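Local coordinates for protein trilobed Protease (Pyrococcus furiosus, PDB 2GOP) that probably contributes to peptide degradation as part of a protease with three lobes, folding into a seven-bladed beta-propeller domain with open Velcro topology, at residues K99-K104 / T153-D158; S108-E113 / K117-G122. All blocks are in the same frame, centred on the assembly; numbering follows the deposited sequence.

Interaction 1 (K99-K104 / T153-D158)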
ATOM      1  N   LYS A  99      -0.602   3.657 -32.154  1.00 43.81           N
ATOM      2  CA  LYS A  99       0.310   3.455 -31.041  1.00 43.16           C
ATOM      3  C   LYS A  99       1.299   4.621 -31.032  1.00 42.87           C
ATOM      4  O   LYS A  99       1.869   4.954 -32.071  1.00 40.85           O
ATOM      5  CB  LYS A  99       1.030   2.123 -31.251  1.00 43.28           C
ATOM      6  CG  LYS A  99       2.116   1.760 -30.266  1.00 45.10           C
ATOM      7  CD  LYS A  99       2.928   0.596 -30.842  1.00 46.62           C
ATOM      8  CE  LYS A  99       4.022   0.136 -29.900  1.00 50.56           C
ATOM      9  NZ  LYS A  99       4.819  -0.959 -30.513  1.00 51.90           N
ATOM     10  N   ILE A 100       1.493   5.253 -29.874  1.00 41.61           N
ATOM     11  CA  ILE A 100       2.465   6.345 -29.765  1.00 42.71           C
ATOM     12  C   ILE A 100       3.671   6.029 -28.882  1.00 42.82           C
ATOM     13  O   ILE A 100       4.681   6.724 -28.952  1.00 44.41           O
ATOM     14  CB  ILE A 100       1.812   7.652 -29.287  1.00 43.36           C
ATOM     15  CG1 ILE A 100       1.326   7.538 -27.834  1.00 42.00           C
ATOM     16  CG2 ILE A 100       0.693   8.030 -30.225  1.00 43.42           C
ATOM     17  CD1 ILE A 100       1.091   8.893 -27.139  1.00 42.62           C
ATOM     18  N   LEU A 101       3.579   4.976 -28.077  1.00 44.91           N
ATOM     19  CA  LEU A 101       4.633   4.642 -27.132  1.00 45.96           C
ATOM     20  C   LEU A 101       4.529   3.200 -26.671  1.00 45.63           C
ATOM     21  O   LEU A 101       3.443   2.642 -26.588  1.00 47.08           O
ATOM     22  CB  LEU A 101       4.543   5.557 -25.907  1.00 47.32           C
ATOM     23  CG  LEU A 101       5.627   5.368 -24.842  1.00 47.68           C
ATOM     24  CD1 LEU A 101       6.821   6.247 -25.182  1.00 48.46           C
ATOM     25  CD2 LEU A 101       5.069   5.669 -23.469  1.00 47.05           C
ATOM     26  N   GLU A 102       5.682   2.625 -26.359  1.00 47.56           N
ATOM     27  CA  GLU A 102       5.797   1.292 -25.798  1.00 49.34           C
ATOM     28  C   GLU A 102       6.567   1.368 -24.479  1.00 48.34           C
ATOM     29  O   GLU A 102       7.591   2.055 -24.382  1.00 48.61           O
ATOM     30  CB  GLU A 102       6.547   0.392 -26.784  1.00 51.26           C
ATOM     31  CG  GLU A 102       6.258  -1.080 -26.619  1.00 55.94           C
ATOM     32  CD  GLU A 102       6.831  -1.920 -27.746  1.00 56.92           C
ATOM     33  OE1 GLU A 102       6.925  -1.412 -28.884  1.00 65.52           O
ATOM     34  OE2 GLU A 102       7.178  -3.094 -27.491  1.00 62.83           O
ATOM     35  N   ALA A 103       6.072   0.669 -23.465  1.00 46.31           N
ATOM     36  CA  ALA A 103       6.752   0.606 -22.174  1.00 46.41           C
ATOM     37  C   ALA A 103       6.437  -0.703 -21.471  1.00 45.22           C
ATOM     38  O   ALA A 103       5.488  -1.387 -21.821  1.00 46.17           O
ATOM     39  CB  ALA A 103       6.352   1.786 -21.301  1.00 43.67           C
ATOM     40  N   LYS A 104       7.239  -1.033 -20.468  1.00 47.82           N
ATOM     41  CA  LYS A 104       7.059  -2.259 -19.703  1.00 49.72           C
ATOM     42  C   LYS A 104       5.757  -2.158 -18.922  1.00 49.42           C
ATOM     43  O   LYS A 104       4.891  -3.023 -19.021  1.00 50.26           O
ATOM     44  CB  LYS A 104       8.249  -2.461 -18.757  1.00 51.35           C
ATOM     45  CG  LYS A 104       8.416  -3.861 -18.196  1.00 51.52           C
ATOM     46  CD  LYS A 104       9.634  -3.910 -17.262  1.00 55.29           C
ATOM     47  CE  LYS A 104      10.009  -5.337 -16.836  1.00 57.88           C
ATOM     48  NZ  LYS A 104      10.922  -6.031 -17.797  1.00 61.58           N
ATOM     49  N   THR A 153      10.074   6.494 -15.398  1.00 40.48           N
ATOM     50  CA  THR A 153      10.234   7.381 -16.549  1.00 39.06           C
ATOM     51  C   THR A 153       8.988   8.239 -16.787  1.00 37.62           C
ATOM     52  O   THR A 153       7.850   7.754 -16.735  1.00 38.32           O
ATOM     53  CB  THR A 153      10.582   6.585 -17.824  1.00 39.73           C
ATOM     54  OG1 THR A 153      11.803   5.867 -17.616  1.00 37.35           O
ATOM     55  CG2 THR A 153      10.748   7.506 -19.012  1.00 38.97           C
ATOM     56  N   PHE A 154       9.236   9.522 -17.025  1.00 37.77           N
ATOM     57  CA  PHE A 154       8.212  10.503 -17.355  1.00 39.31           C
ATOM     58  C   PHE A 154       8.370  10.918 -18.829  1.00 39.66           C
ATOM     59  O   PHE A 154       9.431  11.403 -19.235  1.00 35.72           O
ATOM     60  CB  PHE A 154       8.348  11.742 -16.461  1.00 38.23           C
ATOM     61  CG  PHE A 154       8.121  11.478 -14.972  1.00 40.40           C
ATOM     62  CD1 PHE A 154       9.023  10.726 -14.233  1.00 39.01           C
ATOM     63  CD2 PHE A 154       7.024  12.032 -14.311  1.00 36.88           C
ATOM     64  CE1 PHE A 154       8.827  10.501 -12.869  1.00 34.71           C
ATOM     65  CE2 PHE A 154       6.829  11.809 -12.961  1.00 39.11           C
ATOM     66  CZ  PHE A 154       7.747  11.046 -12.234  1.00 35.84           C
ATOM     67  N   TRP A 155       7.315  10.730 -19.620  1.00 38.69           N
ATOM     68  CA  TRP A 155       7.295  11.184 -21.005  1.00 39.57           C
ATOM     69  C   TRP A 155       6.232  12.264 -21.201  1.00 41.19           C
ATOM     70  O   TRP A 155       5.087  12.107 -20.760  1.00 43.28           O
ATOM     71  CB  TRP A 155       6.932  10.050 -21.958  1.00 39.38           C
ATOM     72  CG  TRP A 155       7.838   8.874 -22.032  1.00 36.59           C
ATOM     73  CD1 TRP A 155       8.872   8.704 -22.885  1.00 38.80           C
ATOM     74  CD2 TRP A 155       7.705   7.636 -21.307  1.00 38.74           C
ATOM     75  NE1 TRP A 155       9.434   7.455 -22.708  1.00 38.75           N
ATOM     76  CE2 TRP A 155       8.728   6.784 -21.745  1.00 35.59           C
ATOM     77  CE3 TRP A 155       6.837   7.185 -20.302  1.00 38.37           C
ATOM     78  CZ2 TRP A 155       8.912   5.500 -21.219  1.00 37.11           C
ATOM     79  CZ3 TRP A 155       7.017   5.916 -19.789  1.00 37.67           C
ATOM     80  CH2 TRP A 155       8.056   5.092 -20.239  1.00 37.55           C
ATOM     81  N   ILE A 156       6.598  13.342 -21.885  1.00 40.13           N
ATOM     82  CA  ILE A 156       5.609  14.278 -22.403  1.00 41.82           C
ATOM     83  C   ILE A 156       5.521  14.050 -23.904  1.00 43.43           C
ATOM     84  O   ILE A 156       6.504  14.218 -24.621  1.00 42.41           O
ATOM     85  CB  ILE A 156       5.966  15.739 -22.101  1.00 42.13           C
ATOM     86  CG1 ILE A 156       6.072  15.953 -20.586  1.00 42.06           C
ATOM     87  CG2 ILE A 156       4.906  16.685 -22.661  1.00 39.74           C
ATOM     88  CD1 ILE A 156       6.290  17.411 -20.196  1.00 43.65           C
ATOM     89  N   PHE A 157       4.351  13.618 -24.356  1.00 45.38           N
ATOM     90  CA  PHE A 157       4.102  13.401 -25.761  1.00 45.01           C
ATOM     91  C   PHE A 157       3.223  14.527 -26.298  1.00 44.43           C
ATOM     92  O   PHE A 157       2.268  14.955 -25.649  1.00 40.96           O
ATOM     93  CB  PHE A 157       3.415  12.051 -25.986  1.00 45.97           C
ATOM     94  CG  PHE A 157       3.376  11.644 -27.425  1.00 47.49           C
ATOM     95  CD1 PHE A 157       4.431  10.935 -27.986  1.00 47.13           C
ATOM     96  CD2 PHE A 157       2.304  11.998 -28.235  1.00 47.97           C
ATOM     97  CE1 PHE A 157       4.405  10.575 -29.317  1.00 47.63           C
ATOM     98  CE2 PHE A 157       2.284  11.643 -29.577  1.00 45.55           C
ATOM     99  CZ  PHE A 157       3.328  10.933 -30.110  1.00 46.32           C
ATOM    100  N   ASP A 158       3.559  14.988 -27.497  1.00 46.67           N
ATOM    101  CA  ASP A 158       2.867  16.086 -28.151  1.00 46.23           C
ATOM    102  C   ASP A 158       2.099  15.530 -29.335  1.00 46.55           C
ATOM    103  O   ASP A 158       2.695  14.994 -30.263  1.00 42.55           O
ATOM    104  CB  ASP A 158       3.904  17.112 -28.616  1.00 47.73           C
ATOM    105  CG  ASP A 158       3.297  18.270 -29.394  1.00 49.09           C
ATOM    106  OD1 ASP A 158       2.059  18.416 -29.422  1.00 51.11           O
ATOM    107  OD2 ASP A 158       4.081  19.038 -29.992  1.00 57.17           O
TER
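At the seam between two successive blades of the beta-propeller, Ile-100, Leu-101 and Ala-103, on the last strand of one blade, meet Trp-155 and Phe-157, on the third strand of the next. The axes of the two short strand segments approach to 9.3 Å and run nearly antiparallel, and no hydrogen bond joins them, so the seam is made by side chains. A classic beta bulge, in which Ile-100 and Leu-101 both face Ile-87, explains how two consecutive residues can point toward the neighbouring blade. Ile-100 lies across one face of Phe-157: with CG1 set between the backbone N and carbonyl carbon (chi1 67°), CD1 makes a CH-pi contact 3.7 Å from the ring centroid, while Ile-100 CB lies 3.7 Å from Phe-157 CZ. Leu-101 spreads its fork over the indole, CD1 sitting 3.9 Å from the centroid of the five-membered ring of Trp-155 and CD2 lying by CE3 of the six-membered ring. Thr-153 CG2 covers the opposite face, sandwiching the indole. Beyond the leucine, Ala-103 CB approaches Trp-155 CH2 obliquely at 3.9 Å.

Interaction 2 (S108-E113 / K117-G122)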
ATOM      1  N   SER A 108       0.588   6.094 -14.902  1.00 41.59           N
ATOM      2  CA  SER A 108      -0.449   7.106 -15.125  1.00 40.15           C
ATOM      3  C   SER A 108      -0.428   7.659 -16.534  1.00 40.12           C
ATOM      4  O   SER A 108       0.582   7.580 -17.244  1.00 38.70           O
ATOM      5  CB  SER A 108      -0.306   8.256 -14.142  1.00 40.55           C
ATOM      6  OG  SER A 108       0.985   8.825 -14.240  1.00 42.45           O
ATOM      7  N   LEU A 109      -1.564   8.242 -16.905  1.00 37.44           N
ATOM      8  CA  LEU A 109      -1.800   8.761 -18.239  1.00 38.32           C
ATOM      9  C   LEU A 109      -2.725   9.964 -18.106  1.00 36.82           C
ATOM     10  O   LEU A 109      -3.832   9.814 -17.612  1.00 38.05           O
ATOM     11  CB  LEU A 109      -2.454   7.671 -19.076  1.00 38.58           C
ATOM     12  CG  LEU A 109      -2.716   7.952 -20.549  1.00 39.24           C
ATOM     13  CD1 LEU A 109      -1.402   8.294 -21.276  1.00 39.86           C
ATOM     14  CD2 LEU A 109      -3.411   6.725 -21.133  1.00 38.73           C
ATOM     15  N   GLU A 110      -2.260  11.158 -18.490  1.00 36.10           N
ATOM     16  CA  GLU A 110      -2.993  12.395 -18.182  1.00 38.50           C
ATOM     17  C   GLU A 110      -2.792  13.427 -19.277  1.00 38.61           C
ATOM     18  O   GLU A 110      -1.671  13.712 -19.661  1.00 38.82           O
ATOM     19  CB  GLU A 110      -2.541  12.996 -16.832  1.00 38.97           C
ATOM     20  CG  GLU A 110      -3.376  14.209 -16.352  1.00 41.20           C
ATOM     21  CD  GLU A 110      -2.843  14.950 -15.094  1.00 43.21           C
ATOM     22  OE1 GLU A 110      -1.701  14.729 -14.625  1.00 37.17           O
ATOM     23  OE2 GLU A 110      -3.608  15.787 -14.570  1.00 52.81           O
ATOM     24  N   TRP A 111      -3.896  13.985 -19.755  1.00 37.66           N
ATOM     25  CA  TRP A 111      -3.863  15.061 -20.714  1.00 37.46           C
ATOM     26  C   TRP A 111      -3.547  16.370 -20.029  1.00 37.84           C
ATOM     27  O   TRP A 111      -4.033  16.639 -18.931  1.00 33.86           O
ATOM     28  CB  TRP A 111      -5.223  15.230 -21.390  1.00 37.35           C
ATOM     29  CG  TRP A 111      -5.545  14.206 -22.411  1.00 36.69           C
ATOM     30  CD1 TRP A 111      -6.384  13.161 -22.260  1.00 36.06           C
ATOM     31  CD2 TRP A 111      -5.073  14.154 -23.762  1.00 34.59           C
ATOM     32  NE1 TRP A 111      -6.458  12.444 -23.426  1.00 36.89           N
ATOM     33  CE2 TRP A 111      -5.662  13.033 -24.364  1.00 34.53           C
ATOM     34  CE3 TRP A 111      -4.207  14.943 -24.520  1.00 37.16           C
ATOM     35  CZ2 TRP A 111      -5.414  12.671 -25.695  1.00 37.38           C
ATOM     36  CZ3 TRP A 111      -3.956  14.580 -25.839  1.00 36.84           C
ATOM     37  CH2 TRP A 111      -4.564  13.454 -26.413  1.00 36.57           C
ATOM     38  N   ASN A 112      -2.753  17.189 -20.713  1.00 37.70           N
ATOM     39  CA  ASN A 112      -2.646  18.610 -20.423  1.00 37.91           C
ATOM     40  C   ASN A 112      -3.970  19.315 -20.761  1.00 38.01           C
ATOM     41  O   ASN A 112      -4.724  18.859 -21.619  1.00 34.59           O
ATOM     42  CB  ASN A 112      -1.488  19.205 -21.231  1.00 36.60           C
ATOM     43  CG  ASN A 112      -1.262  20.668 -20.929  1.00 40.98           C
ATOM     44  OD1 ASN A 112      -2.078  21.512 -21.299  1.00 43.57           O
ATOM     45  ND2 ASN A 112      -0.158  20.980 -20.244  1.00 39.04           N
ATOM     46  N   GLU A 113      -4.257  20.417 -20.070  1.00 39.13           N
ATOM     47  CA  GLU A 113      -5.449  21.253 -20.309  0.50 38.16           C
ATOM     48  C   GLU A 113      -5.600  21.661 -21.772  1.00 38.16           C
ATOM     49  O   GLU A 113      -6.692  21.995 -22.238  1.00 39.15           O
ATOM     50  CB  GLU A 113      -5.360  22.545 -19.487  0.50 38.20           C
ATOM     51  CG  GLU A 113      -5.572  22.386 -17.985  0.50 37.96           C
ATOM     52  CD  GLU A 113      -5.186  23.638 -17.196  0.50 37.69           C
ATOM     53  OE1 GLU A 113      -4.891  24.685 -17.822  0.50 33.06           O
ATOM     54  OE2 GLU A 113      -5.167  23.570 -15.949  0.50 37.53           O
ATOM     55  N   LYS A 117      -0.832  18.093 -25.285  1.00 39.05           N
ATOM     56  CA  LYS A 117       0.224  17.372 -24.570  1.00 39.28           C
ATOM     57  C   LYS A 117      -0.321  16.273 -23.650  1.00 39.30           C
ATOM     58  O   LYS A 117      -1.366  16.431 -23.000  1.00 36.22           O
ATOM     59  CB  LYS A 117       1.096  18.330 -23.769  1.00 39.15           C
ATOM     60  CG  LYS A 117       1.769  19.404 -24.630  1.00 38.10           C
ATOM     61  CD  LYS A 117       2.862  20.153 -23.869  1.00 39.85           C
ATOM     62  CE  LYS A 117       2.330  21.003 -22.705  1.00 40.11           C
ATOM     63  NZ  LYS A 117       1.551  22.211 -23.122  1.00 39.14           N
ATOM     64  N   LEU A 118       0.435  15.184 -23.572  1.00 39.32           N
ATOM     65  CA  LEU A 118       0.052  14.004 -22.825  1.00 39.32           C
ATOM     66  C   LEU A 118       1.210  13.581 -21.900  1.00 40.36           C
ATOM     67  O   LEU A 118       2.349  13.393 -22.359  1.00 40.32           O
ATOM     68  CB  LEU A 118      -0.301  12.913 -23.832  1.00 41.80           C
ATOM     69  CG  LEU A 118      -0.996  11.624 -23.407  1.00 42.07           C
ATOM     70  CD1 LEU A 118      -2.291  11.890 -22.637  1.00 40.88           C
ATOM     71  CD2 LEU A 118      -1.245  10.776 -24.658  1.00 43.91           C
ATOM     72  N   LEU A 119       0.929  13.485 -20.599  1.00 36.95           N
ATOM     73  CA  LEU A 119       1.913  13.032 -19.609  1.00 36.09           C
ATOM     74  C   LEU A 119       1.741  11.540 -19.365  1.00 38.09           C
ATOM     75  O   LEU A 119       0.676  11.093 -18.932  1.00 36.74           O
ATOM     76  CB  LEU A 119       1.759  13.767 -18.278  1.00 36.91           C
ATOM     77  CG  LEU A 119       2.721  13.310 -17.154  1.00 34.96           C
ATOM     78  CD1 LEU A 119       4.178  13.596 -17.544  1.00 33.41           C
ATOM     79  CD2 LEU A 119       2.361  13.946 -15.808  1.00 34.43           C
ATOM     80  N   ILE A 120       2.802  10.785 -19.643  1.00 38.54           N
ATOM     81  CA  ILE A 120       2.857   9.354 -19.388  1.00 38.31           C
ATOM     82  C   ILE A 120       3.927   9.081 -18.339  1.00 38.78           C
ATOM     83  O   ILE A 120       5.080   9.507 -18.481  1.00 39.50           O
ATOM     84  CB  ILE A 120       3.226   8.570 -20.672  1.00 40.18           C
ATOM     85  CG1 ILE A 120       2.280   8.941 -21.827  1.00 39.35           C
ATOM     86  CG2 ILE A 120       3.190   7.055 -20.414  1.00 39.05           C
ATOM     87  CD1 ILE A 120       2.881   8.736 -23.175  1.00 39.26           C
ATOM     88  N   VAL A 121       3.545   8.363 -17.283  1.00 40.10           N
ATOM     89  CA  VAL A 121       4.498   7.915 -16.272  1.00 38.91           C
ATOM     90  C   VAL A 121       4.495   6.377 -16.206  1.00 38.93           C
ATOM     91  O   VAL A 121       3.444   5.737 -16.188  1.00 38.37           O
ATOM     92  CB  VAL A 121       4.222   8.557 -14.889  1.00 37.70           C
ATOM     93  CG1 VAL A 121       5.282   8.141 -13.888  1.00 39.00           C
ATOM     94  CG2 VAL A 121       4.162  10.082 -15.018  1.00 35.72           C
ATOM     95  N   GLY A 122       5.683   5.793 -16.205  1.00 38.15           N
ATOM     96  CA  GLY A 122       5.806   4.354 -16.277  1.00 40.45           C
ATOM     97  C   GLY A 122       7.234   3.868 -16.193  1.00 41.15           C
ATOM     98  O   GLY A 122       8.126   4.581 -15.718  1.00 37.74           O
TER
HETATM   99  O   HOH W   1       0.523  10.885 -16.065  1.00 43.99           O
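Trp-111 holds its CG beside the backbone N and opposite the carbonyl carbon (chi1 -75°), while Leu-118 swings CG opposite its own N (chi1 -168°); together these torsions bring Leu-118 CD1 over the centre of the indole, in a CH-pi contact 3.9 Å from the centroid of the five-membered ring. Leu-109 continues this apolar face, its CD1 lying 3.8 Å from Ile-120 CG1 and also touching Leu-118 CD1. The indole NE1 donates to Arg-65 O on the preceding blade. A valine in place of Trp-111 would probably leave Leu-118 CD1 without its aromatic platform and Arg-65 O without this donor.

On the other face, Ser-108 and Glu-110 stand beside Val-121 and Leu-119. Ser-108 OG, set between its backbone N and carbonyl carbon (chi1 57°), presses to within 3.3 Å of Val-121 CB and bonds a water at 2.8 Å. That water donates to Leu-119 O, which also accepts Glu-110 N at 3.0 Å, so two hydrogen bonds grip one carbonyl. Both hydrogen-bonded pairs, Ser-108 with Val-121 and Glu-110 with Leu-119, are bonded in both directions, with Leu-119 N 2.8 Å from Glu-110 O.

Near the turn Asn-112 N donates to Lys-117 O at 2.8 Å, and the two side chains run side by side, the Asn-112 amide lying along the bent end of the lysine. Asn-112 OD1 takes Asp-114 N, as in an Asx turn, whereas Lys-117 NZ forms salt bridges with Asp-114 and Asp-181, and Asn-112 ND2 bonds Asp-181 OD1, linking the turn to the following blade. Such an antiparallel beta hairpin forms the inner two strands of a four-stranded blade, the repeating unit of the beta-propeller fold.

Overall arrangement
Followed from the N terminus, the chain finishes one blade with strand 96-103 and passes directly into the first strand of the next, 105-111. A short loop then folds 117-123 back on it, and interaction 2 closes this short loop. After a long excursion, partly unmodelled, strand 151-158 joins the same sheet beside 117-123, with Phe-157 O bonded to Leu-118 N and Thr-153 N to Gly-122 O, both probably hydrogen bonds. Interaction 1 then closes the larger loop, inside which interaction 2 is nested. One contact pairs the first two strands of a blade and the other seats that blade on its predecessor; Leu-118 touches Ile-100 and Ile-120 touches Leu-101, making the two continuous.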